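Local coordinates for protein sucrose 6(F)-phosphate phosphorylase (Thermoanaerobacterium thermosaccharolyticum DSM 571, PDB 6S9V) that belongs to the alpha-amylase family of carbohydrate-active enzymes and is built round a closed parallel beta/alpha barrel followed by an antiparallel sheet, at residues C224-E228 against P229-E233; G140-E143 against K144-L147; Y292-L295 against K296-I300. All coordinates share one frame; numbering follows the deposited sequence.

Overall arrangement
All three interactions are local turns or helix ends in one chain, well away from its centre. Interaction 1 lies in the connection from barrel strand 207-210 to helix 230-244, and interaction 2 in the long insertion between barrel strands 92-97 and 207-210. Their centres are about 16 Å apart and they touch directly: Cys224 packs on Met145 and the ring of Phe225 on that of Phe146. Interaction 3, on the way into barrel strand 302-304, stands apart, its centre about 26 Å from that of interaction 1 and about 34 Å from that of interaction 2. Interactions 1 and 3 share a neighbour, helix 257-265, which receives Phe226 and Tyr232 from one and Tyr294 and Arg298 from the other.

Interaction 1 (C224-E228 against P229-E233); sequences CFFVE and PEIYE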
ATOM      1  N   CYS A 224     -16.713   8.767  10.752  1.00 28.05           N
ATOM      2  CA  CYS A 224     -16.797   7.497  10.040  1.00 28.25           C
ATOM      3  C   CYS A 224     -15.438   7.070   9.498  1.00 29.23           C
ATOM      4  O   CYS A 224     -15.357   6.367   8.485  1.00 29.11           O
ATOM      5  CB  CYS A 224     -17.827   7.563   8.916  1.00 28.58           C
ATOM      6  SG  CYS A 224     -19.486   7.888   9.550  1.00 30.55           S
ATOM      7  N   PHE A 225     -14.361   7.485  10.168  1.00 30.43           N
ATOM      8  CA  PHE A 225     -13.027   6.985   9.859  1.00 27.47           C
ATOM      9  C   PHE A 225     -12.360   6.511  11.142  1.00 27.52           C
ATOM     10  O   PHE A 225     -12.249   7.269  12.115  1.00 28.73           O
ATOM     11  CB  PHE A 225     -12.139   8.033   9.172  1.00 26.31           C
ATOM     12  CG  PHE A 225     -10.797   7.493   8.766  1.00 25.55           C
ATOM     13  CD1 PHE A 225     -10.676   6.679   7.648  1.00 24.97           C
ATOM     14  CD2 PHE A 225      -9.665   7.775   9.510  1.00 28.44           C
ATOM     15  CE1 PHE A 225      -9.440   6.160   7.282  1.00 26.52           C
ATOM     16  CE2 PHE A 225      -8.433   7.259   9.145  1.00 27.93           C
ATOM     17  CZ  PHE A 225      -8.321   6.458   8.037  1.00 26.77           C
ATOM     18  N   PHE A 226     -11.900   5.268  11.118  1.00 28.46           N
ATOM     19  CA  PHE A 226     -11.314   4.586  12.264  1.00 31.15           C
ATOM     20  C   PHE A 226     -12.115   4.851  13.538  1.00 30.45           C
ATOM     21  O   PHE A 226     -11.611   5.364  14.539  1.00 29.37           O
ATOM     22  CB  PHE A 226      -9.852   4.984  12.440  1.00 30.15           C
ATOM     23  CG  PHE A 226      -9.035   3.925  13.104  1.00 28.26           C
ATOM     24  CD1 PHE A 226      -8.496   2.895  12.360  1.00 27.55           C
ATOM     25  CD2 PHE A 226      -8.844   3.938  14.473  1.00 29.98           C
ATOM     26  CE1 PHE A 226      -7.766   1.897  12.967  1.00 27.50           C
ATOM     27  CE2 PHE A 226      -8.112   2.948  15.082  1.00 30.42           C
ATOM     28  CZ  PHE A 226      -7.571   1.924  14.321  1.00 28.08           C
ATOM     29  N   VAL A 227     -13.390   4.476  13.484  1.00 27.85           N
ATOM     30  CA  VAL A 227     -14.308   4.699  14.600  1.00 29.30           C
ATOM     31  C   VAL A 227     -13.997   3.666  15.677  1.00 30.69           C
ATOM     32  O   VAL A 227     -14.185   2.464  15.468  1.00 28.23           O
ATOM     33  CB  VAL A 227     -15.774   4.610  14.158  1.00 30.65           C
ATOM     34  CG1 VAL A 227     -16.701   4.857  15.358  1.00 33.71           C
ATOM     35  CG2 VAL A 227     -16.073   5.596  13.040  1.00 30.33           C
ATOM     36  N   GLU A 228     -13.502   4.139  16.850  1.00 35.05           N
ATOM     37  CA  GLU A 228     -13.172   3.297  17.989  1.00 37.41           C
ATOM     38  C   GLU A 228     -14.297   3.321  19.018  1.00 40.28           C
ATOM     39  O   GLU A 228     -14.956   4.348  19.198  1.00 42.58           O
ATOM     40  CB  GLU A 228     -11.870   3.761  18.648  1.00 37.06           C
ATOM     41  CG  GLU A 228     -10.675   3.705  17.712  1.00 37.64           C
ATOM     42  CD  GLU A 228      -9.403   4.230  18.351  1.00 41.54           C
ATOM     43  OE1 GLU A 228      -8.829   3.523  19.202  1.00 43.12           O
ATOM     44  OE2 GLU A 228      -8.984   5.352  18.002  1.00 43.19           O
ATOM     45  N   PRO A 229     -14.539   2.210  19.734  1.00 38.63           N
ATOM     46  CA  PRO A 229     -13.800   0.940  19.709  1.00 36.71           C
ATOM     47  C   PRO A 229     -14.293  -0.065  18.669  1.00 35.60           C
ATOM     48  O   PRO A 229     -13.712  -1.144  18.541  1.00 31.58           O
ATOM     49  CB  PRO A 229     -14.033   0.397  21.122  1.00 37.69           C
ATOM     50  CG  PRO A 229     -15.417   0.860  21.444  1.00 39.06           C
ATOM     51  CD  PRO A 229     -15.572   2.217  20.791  1.00 39.55           C
ATOM     52  N   GLU A 230     -15.347   0.293  17.932  1.00 35.19           N
ATOM     53  CA  GLU A 230     -15.966  -0.654  17.007  1.00 33.85           C
ATOM     54  C   GLU A 230     -14.969  -1.192  15.984  1.00 30.67           C
ATOM     55  O   GLU A 230     -15.006  -2.378  15.637  1.00 29.60           O
ATOM     56  CB  GLU A 230     -17.146   0.010  16.295  1.00 32.60           C
ATOM     57  CG  GLU A 230     -18.371   0.236  17.180  1.00 34.01           C
ATOM     58  CD  GLU A 230     -18.318   1.529  17.984  1.00 38.48           C
ATOM     59  OE1 GLU A 230     -17.269   2.203  18.004  1.00 39.23           O
ATOM     60  OE2 GLU A 230     -19.350   1.877  18.595  1.00 43.68           O
ATOM     61  N   ILE A 231     -14.084  -0.340  15.474  1.00 28.28           N
ATOM     62  CA  ILE A 231     -13.150  -0.799  14.449  1.00 27.86           C
ATOM     63  C   ILE A 231     -12.298  -1.951  14.979  1.00 28.04           C
ATOM     64  O   ILE A 231     -11.963  -2.880  14.240  1.00 26.43           O
ATOM     65  CB  ILE A 231     -12.288   0.370  13.946  1.00 29.82           C
ATOM     66  CG1 ILE A 231     -11.403  -0.079  12.783  1.00 31.15           C
ATOM     67  CG2 ILE A 231     -11.428   0.940  15.057  1.00 31.59           C
ATOM     68  CD1 ILE A 231     -12.085  -0.043  11.468  1.00 32.26           C
ATOM     69  N   TYR A 232     -11.946  -1.919  16.269  1.00 29.28           N
ATOM     70  CA  TYR A 232     -11.077  -2.962  16.812  1.00 29.33           C
ATOM     71  C   TYR A 232     -11.806  -4.291  16.964  1.00 29.68           C
ATOM     72  O   TYR A 232     -11.177  -5.357  16.900  1.00 28.44           O
ATOM     73  CB  TYR A 232     -10.482  -2.494  18.144  1.00 30.10           C
ATOM     74  CG  TYR A 232      -9.203  -1.722  17.940  1.00 32.10           C
ATOM     75  CD1 TYR A 232      -8.026  -2.387  17.640  1.00 34.01           C
ATOM     76  CD2 TYR A 232      -9.169  -0.337  18.015  1.00 32.65           C
ATOM     77  CE1 TYR A 232      -6.854  -1.707  17.431  1.00 34.20           C
ATOM     78  CE2 TYR A 232      -7.988   0.359  17.807  1.00 33.31           C
ATOM     79  CZ  TYR A 232      -6.833  -0.339  17.518  1.00 34.95           C
ATOM     80  OH  TYR A 232      -5.636   0.311  17.310  1.00 37.66           O
ATOM     81  N   GLU A 233     -13.126  -4.259  17.145  1.00 31.24           N
ATOM     82  CA  GLU A 233     -13.897  -5.496  17.178  1.00 36.32           C
ATOM     83  C   GLU A 233     -13.856  -6.203  15.826  1.00 32.03           C
ATOM     84  O   GLU A 233     -13.755  -7.436  15.761  1.00 28.09           O
ATOM     85  CB  GLU A 233     -15.335  -5.184  17.586  1.00 46.68           C
ATOM     86  CG  GLU A 233     -15.451  -4.468  18.923  1.00 56.45           C
ATOM     87  CD  GLU A 233     -16.880  -4.097  19.261  1.00 64.83           C
ATOM     88  OE1 GLU A 233     -17.764  -4.969  19.136  1.00 68.73           O
ATOM     89  OE2 GLU A 233     -17.118  -2.931  19.645  1.00 66.40           O
TER
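Phe226 offers one ring face to Ile231 and its edge to Tyr232. In Ile231 a chi1 of -175° sets CG1 anti to the backbone N and leaves CG2 between that N and the carbonyl carbon, where the methyl points over the centre of the phenyl ring, 3.9 Å from the centroid, in a CH-pi contact. The Tyr232 ring stands nearly perpendicular to that of Phe226, an offset edge-to-face (T-shaped) pair at 89° whose centroids are 5.6 Å apart. A phenyl ring suits this buried place, as its face takes a methyl and its edge another ring; Val259 and Leu263 of helix 257-265 extend the apolar packing. The chain is here leaving the loop after barrel strand 207-210 and entering helix 230-244, part of a beta-alpha connection of the barrel. A cis peptide before Pro229 turns the backbone, and Ile231 N donates to Val227 O at 2.8 Å, tying the loop to the first helical turn. Glu228 runs alongside Tyr232, its OE1 3.6 Å from CE2 at the ring edge, and the same oxygen forms a salt bridge with Lys262. Glu230 folds back by a bend at chi2 (85°), which brings OE1 to 3.3 Å from Glu228 C and beside Val227 CG1, while OE2 is paired with Lys219.

Interaction 2 (G140-E143 against K144-L147); sequences GDIE and KMFL
Asp141 and Ile142 each lend a carbonyl to the backbone that turns away after them: Lys144 N donates to Asp141 O at 3.1 Å, and Met145 N to Ile142 O at 2.9 Å. The second bond closes a type I beta turn from Ile142 to Met145, which leads the chain from the short helix 139-142 toward strand 153-157, within the insertion that follows barrel strand 92-97. On the solvent side Lys144 is fully extended and runs back past the helix, its CG 3.6 Å from Gly140 O. A long flexible chain suits this exposed place, since its apolar stem can follow the backbone while the ammonium reaches water. Asp141 divides its carboxylate, OD2 accepting a bond from Trp132 and OD1 facing Lys144. The buried side is apolar: Met145 has CG anti to its own carbonyl carbon (chi1 -62°), which sends the unbranched thioether back to Ile142, with CE 3.8 Å from CD1. Trp168 packs against both. Ile142 CG2 meets Leu147 CD1 at 4.0 Å. Between the two charged groups sits one water, giving a hydrogen to Asp141 OD1 at 2.6 Å and accepting one from Lys144 NZ at 2.9 Å.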
ATOM      1  N   GLY A 140     -26.265  17.896   8.251  1.00 40.75           N
ATOM      2  CA  GLY A 140     -25.409  18.151   9.393  1.00 41.90           C
ATOM      3  C   GLY A 140     -24.593  16.941   9.795  1.00 42.15           C
ATOM      4  O   GLY A 140     -23.445  17.078  10.229  1.00 42.30           O
ATOM      5  N   ASP A 141     -25.161  15.744   9.650  1.00 42.38           N
ATOM      6  CA  ASP A 141     -24.410  14.533   9.962  1.00 42.21           C
ATOM      7  C   ASP A 141     -23.356  14.253   8.897  1.00 39.47           C
ATOM      8  O   ASP A 141     -22.229  13.861   9.222  1.00 37.69           O
ATOM      9  CB  ASP A 141     -25.362  13.345  10.104  1.00 42.90           C
ATOM     10  CG  ASP A 141     -26.292  13.479  11.295  1.00 44.09           C
ATOM     11  OD1 ASP A 141     -25.951  14.229  12.234  1.00 45.24           O
ATOM     12  OD2 ASP A 141     -27.355  12.824  11.300  1.00 43.79           O
ATOM     13  N   ILE A 142     -23.702  14.449   7.621  1.00 39.74           N
ATOM     14  CA  ILE A 142     -22.736  14.243   6.545  1.00 39.51           C
ATOM     15  C   ILE A 142     -21.552  15.187   6.713  1.00 40.11           C
ATOM     16  O   ILE A 142     -20.398  14.818   6.456  1.00 37.05           O
ATOM     17  CB  ILE A 142     -23.409  14.441   5.173  1.00 38.82           C
ATOM     18  CG1 ILE A 142     -24.606  13.503   4.996  1.00 39.58           C
ATOM     19  CG2 ILE A 142     -22.398  14.229   4.060  1.00 37.71           C
ATOM     20  CD1 ILE A 142     -24.292  12.045   5.215  1.00 40.40           C
ATOM     21  N   GLU A 143     -21.821  16.422   7.145  1.00 42.46           N
ATOM     22  CA  GLU A 143     -20.777  17.427   7.295  1.00 47.13           C
ATOM     23  C   GLU A 143     -19.729  17.029   8.325  1.00 43.60           C
ATOM     24  O   GLU A 143     -18.609  17.550   8.281  1.00 42.57           O
ATOM     25  CB  GLU A 143     -21.418  18.766   7.673  1.00 58.61           C
ATOM     26  CG  GLU A 143     -22.224  19.395   6.542  1.00 68.65           C
ATOM     27  CD  GLU A 143     -23.075  20.570   6.999  1.00 76.65           C
ATOM     28  OE1 GLU A 143     -23.246  20.750   8.223  1.00 78.98           O
ATOM     29  OE2 GLU A 143     -23.577  21.311   6.129  1.00 79.23           O
ATOM     30  N   LYS A 144     -20.058  16.122   9.246  1.00 42.25           N
ATOM     31  CA  LYS A 144     -19.086  15.643  10.221  1.00 41.85           C
ATOM     32  C   LYS A 144     -18.204  14.525   9.681  1.00 39.45           C
ATOM     33  O   LYS A 144     -17.251  14.117  10.359  1.00 35.89           O
ATOM     34  CB  LYS A 144     -19.794  15.144  11.483  1.00 44.08           C
ATOM     35  CG  LYS A 144     -20.606  16.198  12.220  1.00 50.09           C
ATOM     36  CD  LYS A 144     -21.274  15.599  13.451  1.00 55.67           C
ATOM     37  CE  LYS A 144     -22.163  16.609  14.165  1.00 61.48           C
ATOM     38  NZ  LYS A 144     -22.840  15.999  15.344  1.00 64.99           N
ATOM     39  N   MET A 145     -18.486  14.019   8.488  1.00 41.27           N
ATOM     40  CA  MET A 145     -17.814  12.828   8.002  1.00 40.22           C
ATOM     41  C   MET A 145     -16.580  13.182   7.187  1.00 37.67           C
ATOM     42  O   MET A 145     -16.503  14.238   6.556  1.00 37.16           O
ATOM     43  CB  MET A 145     -18.766  11.989   7.152  1.00 39.48           C
ATOM     44  CG  MET A 145     -19.972  11.485   7.914  1.00 37.99           C
ATOM     45  SD  MET A 145     -21.115  10.575   6.864  1.00 35.29           S
ATOM     46  CE  MET A 145     -22.424  10.265   8.051  1.00 34.02           C
ATOM     47  N   PHE A 146     -15.612  12.268   7.206  1.00 35.65           N
ATOM     48  CA  PHE A 146     -14.431  12.340   6.349  1.00 35.89           C
ATOM     49  C   PHE A 146     -14.827  11.812   4.979  1.00 34.89           C
ATOM     50  O   PHE A 146     -14.785  10.608   4.719  1.00 34.32           O
ATOM     51  CB  PHE A 146     -13.280  11.558   6.981  1.00 37.24           C
ATOM     52  CG  PHE A 146     -12.009  11.559   6.169  1.00 39.11           C
ATOM     53  CD1 PHE A 146     -11.491  12.730   5.640  1.00 43.40           C
ATOM     54  CD2 PHE A 146     -11.287  10.387   6.012  1.00 37.77           C
ATOM     55  CE1 PHE A 146     -10.312  12.716   4.906  1.00 44.10           C
ATOM     56  CE2 PHE A 146     -10.099  10.369   5.294  1.00 38.86           C
ATOM     57  CZ  PHE A 146      -9.611  11.533   4.743  1.00 41.05           C
ATOM     58  N   LEU A 147     -15.185  12.728   4.087  1.00 34.82           N
ATOM     59  CA  LEU A 147     -15.735  12.373   2.791  1.00 31.48           C
ATOM     60  C   LEU A 147     -14.609  12.151   1.793  1.00 33.08           C
ATOM     61  O   LEU A 147     -13.614  12.878   1.789  1.00 32.98           O
ATOM     62  CB  LEU A 147     -16.663  13.479   2.290  1.00 28.70           C
ATOM     63  CG  LEU A 147     -17.911  13.736   3.132  1.00 32.18           C
ATOM     64  CD1 LEU A 147     -18.735  14.868   2.539  1.00 33.92           C
ATOM     65  CD2 LEU A 147     -18.747  12.465   3.248  1.00 34.81           C
TER
HETATM   66  O   HOH W   1     -24.713  13.970  14.475  1.00 42.58           O

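Interaction 3 (Y292-L295 against K296-I300); sequences YHYL and KNRPI
Arg298 folds back over Tyr294, four residues earlier, and its chain meets the ring and the carbonyl of that residue along most of its length. Its CB lies 3.3 Å from Tyr294 O and also borders CE1 of the ring. CG takes the position between the backbone N and the carbonyl carbon (chi1 74°), which keeps the chain close over the same carbonyl oxygen. CD then rests over the ring face, somewhat toward its rim, 3.7 Å from the centroid, in a CH-pi contact. A bend at chi3 carries NE to within 3.6 Å of Tyr294 CZ, and the guanidinium stands steeply to the ring, at 77°, so that it meets the tyrosine with its edge and is not stacked flat. At the tip, NH1 donates to Pro386 O and, at 3.2 Å, to a water that itself donates to Leu295 O. NH2 forms a salt bridge with Asp272, whose other oxygen is hydrogen-bonded to Tyr294 OH; one carboxylate thereby holds the far ends of both side chains. Arginine suits the place because its apolar CB-CD stem covers the ring while its guanidinium supplies donors to Asp272, Pro386 and water.

The backbone before it is gathered in by the helix end. Lys296 N donates to Tyr292 O, and Asn297 N to Tyr294 O at 3.0 Å. The amide of Asn297 adds a nearly straight bond, ND2 to His293 O at 2.9 Å and 173°, while the same nitrogen sits above a face of the His293 imidazole. A second water donates to Leu295 O at 2.8 Å and accepts from Arg298 N. Carbonyls taken up by the following backbone, an asparagine amide and water mark a helix C-terminus, here in the alpha-to-beta connection from helix 289-295 to strand 302-304, the seventh of the beta/alpha barrel.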
ATOM      1  N   TYR A 292      16.449  10.554  11.569  1.00 21.83           N
ATOM      2  CA  TYR A 292      16.968  10.008  12.815  1.00 21.62           C
ATOM      3  C   TYR A 292      15.916  10.058  13.912  1.00 22.66           C
ATOM      4  O   TYR A 292      15.779   9.108  14.692  1.00 25.24           O
ATOM      5  CB  TYR A 292      18.237  10.749  13.217  1.00 23.31           C
ATOM      6  CG  TYR A 292      19.486  10.026  12.746  1.00 24.86           C
ATOM      7  CD1 TYR A 292      19.588   9.566  11.437  1.00 25.96           C
ATOM      8  CD2 TYR A 292      20.545   9.789  13.611  1.00 25.29           C
ATOM      9  CE1 TYR A 292      20.718   8.898  10.994  1.00 25.56           C
ATOM     10  CE2 TYR A 292      21.683   9.128  13.180  1.00 25.98           C
ATOM     11  CZ  TYR A 292      21.759   8.678  11.871  1.00 27.54           C
ATOM     12  OH  TYR A 292      22.881   8.014  11.439  1.00 30.75           O
ATOM     13  N   HIS A 293      15.156  11.154  13.993  1.00 23.87           N
ATOM     14  CA  HIS A 293      14.091  11.217  14.986  1.00 24.54           C
ATOM     15  C   HIS A 293      13.059  10.124  14.754  1.00 21.71           C
ATOM     16  O   HIS A 293      12.551   9.526  15.711  1.00 22.43           O
ATOM     17  CB  HIS A 293      13.405  12.583  14.960  1.00 29.28           C
ATOM     18  CG  HIS A 293      12.377  12.753  16.033  1.00 38.55           C
ATOM     19  ND1 HIS A 293      12.703  12.807  17.372  1.00 42.03           N
ATOM     20  CD2 HIS A 293      11.029  12.860  15.970  1.00 41.08           C
ATOM     21  CE1 HIS A 293      11.601  12.954  18.086  1.00 42.89           C
ATOM     22  NE2 HIS A 293      10.572  12.986  17.259  1.00 41.62           N
ATOM     23  N   TYR A 294      12.745   9.838  13.487  1.00 20.96           N
ATOM     24  CA  TYR A 294      11.747   8.819  13.171  1.00 22.72           C
ATOM     25  C   TYR A 294      12.271   7.415  13.466  1.00 22.65           C
ATOM     26  O   TYR A 294      11.560   6.583  14.048  1.00 23.00           O
ATOM     27  CB  TYR A 294      11.316   8.950  11.704  1.00 23.05           C
ATOM     28  CG  TYR A 294      10.250   7.956  11.302  1.00 23.40           C
ATOM     29  CD1 TYR A 294       9.135   7.758  12.106  1.00 23.11           C
ATOM     30  CD2 TYR A 294      10.347   7.227  10.122  1.00 23.40           C
ATOM     31  CE1 TYR A 294       8.157   6.859  11.760  1.00 22.96           C
ATOM     32  CE2 TYR A 294       9.360   6.318   9.759  1.00 21.73           C
ATOM     33  CZ  TYR A 294       8.269   6.141  10.591  1.00 21.75           C
ATOM     34  OH  TYR A 294       7.278   5.245  10.272  1.00 20.19           O
ATOM     35  N   LEU A 295      13.512   7.127  13.060  1.00 20.99           N
ATOM     36  CA  LEU A 295      14.075   5.799  13.271  1.00 20.72           C
ATOM     37  C   LEU A 295      14.129   5.436  14.749  1.00 21.77           C
ATOM     38  O   LEU A 295      13.980   4.260  15.099  1.00 22.82           O
ATOM     39  CB  LEU A 295      15.469   5.713  12.660  1.00 22.64           C
ATOM     40  CG  LEU A 295      15.532   5.742  11.137  1.00 24.50           C
ATOM     41  CD1 LEU A 295      16.989   5.694  10.676  1.00 26.29           C
ATOM     42  CD2 LEU A 295      14.754   4.592  10.537  1.00 24.50           C
ATOM     43  N   LYS A 296      14.330   6.428  15.618  1.00 23.46           N
ATOM     44  CA  LYS A 296      14.419   6.214  17.057  1.00 27.21           C
ATOM     45  C   LYS A 296      13.054   6.103  17.726  1.00 28.25           C
ATOM     46  O   LYS A 296      12.987   5.704  18.890  1.00 26.82           O
ATOM     47  CB  LYS A 296      15.200   7.367  17.705  1.00 28.36           C
ATOM     48  CG  LYS A 296      16.667   7.456  17.288  1.00 31.23           C
ATOM     49  CD  LYS A 296      17.360   8.697  17.874  1.00 36.02           C
ATOM     50  CE  LYS A 296      18.821   8.793  17.425  1.00 39.27           C
ATOM     51  NZ  LYS A 296      19.520   9.991  17.991  1.00 39.88           N
ATOM     52  N   ASN A 297      11.970   6.426  17.015  1.00 28.17           N
ATOM     53  CA  ASN A 297      10.642   6.508  17.605  1.00 29.49           C
ATOM     54  C   ASN A 297       9.604   5.964  16.623  1.00 28.84           C
ATOM     55  O   ASN A 297       8.720   6.672  16.147  1.00 27.54           O
ATOM     56  CB  ASN A 297      10.291   7.948  17.979  1.00 30.47           C
ATOM     57  CG  ASN A 297      11.226   8.533  19.011  1.00 31.85           C
ATOM     58  OD1 ASN A 297      11.058   8.309  20.207  1.00 35.14           O
ATOM     59  ND2 ASN A 297      12.222   9.286  18.554  1.00 29.36           N
ATOM     60  N   ARG A 298       9.710   4.675  16.310  1.00 28.40           N
ATOM     61  CA  ARG A 298       8.776   4.048  15.383  1.00 27.03           C
ATOM     62  C   ARG A 298       8.731   2.563  15.681  1.00 25.11           C
ATOM     63  O   ARG A 298       9.741   1.992  16.101  1.00 22.48           O
ATOM     64  CB  ARG A 298       9.189   4.285  13.920  1.00 26.54           C
ATOM     65  CG  ARG A 298      10.387   3.469  13.459  1.00 24.94           C
ATOM     66  CD  ARG A 298      10.815   3.831  12.046  1.00 20.00           C
ATOM     67  NE  ARG A 298      10.151   3.046  11.002  1.00 17.88           N
ATOM     68  CZ  ARG A 298      10.468   1.793  10.687  1.00 18.67           C
ATOM     69  NH1 ARG A 298      11.416   1.158  11.365  1.00 17.73           N
ATOM     70  NH2 ARG A 298       9.820   1.166   9.711  1.00 20.60           N
ATOM     71  N   PRO A 299       7.589   1.911  15.485  1.00 25.36           N
ATOM     72  CA  PRO A 299       7.567   0.447  15.589  1.00 24.90           C
ATOM     73  C   PRO A 299       8.337  -0.159  14.427  1.00 23.87           C
ATOM     74  O   PRO A 299       8.411   0.409  13.334  1.00 21.85           O
ATOM     75  CB  PRO A 299       6.077   0.101  15.527  1.00 25.15           C
ATOM     76  CG  PRO A 299       5.433   1.270  14.833  1.00 26.26           C
ATOM     77  CD  PRO A 299       6.268   2.482  15.164  1.00 26.36           C
ATOM     78  N   ILE A 300       8.917  -1.334  14.663  1.00 23.55           N
ATOM     79  CA  ILE A 300       9.723  -1.939  13.609  1.00 23.35           C
ATOM     80  C   ILE A 300       8.933  -2.907  12.740  1.00 21.69           C
ATOM     81  O   ILE A 300       9.407  -3.275  11.656  1.00 20.96           O
ATOM     82  CB  ILE A 300      10.964  -2.658  14.171  1.00 25.98           C
ATOM     83  CG1 ILE A 300      10.573  -3.892  14.977  1.00 26.03           C
ATOM     84  CG2 ILE A 300      11.783  -1.698  15.028  1.00 29.68           C
ATOM     85  CD1 ILE A 300      11.775  -4.685  15.461  1.00 28.49           C
TER
HETATM   86  O   HOH W   2      13.531   2.015  13.621  1.00 24.68           O
HETATM   87  O   HOH W   3      12.336   3.096  17.092  1.00 41.29           O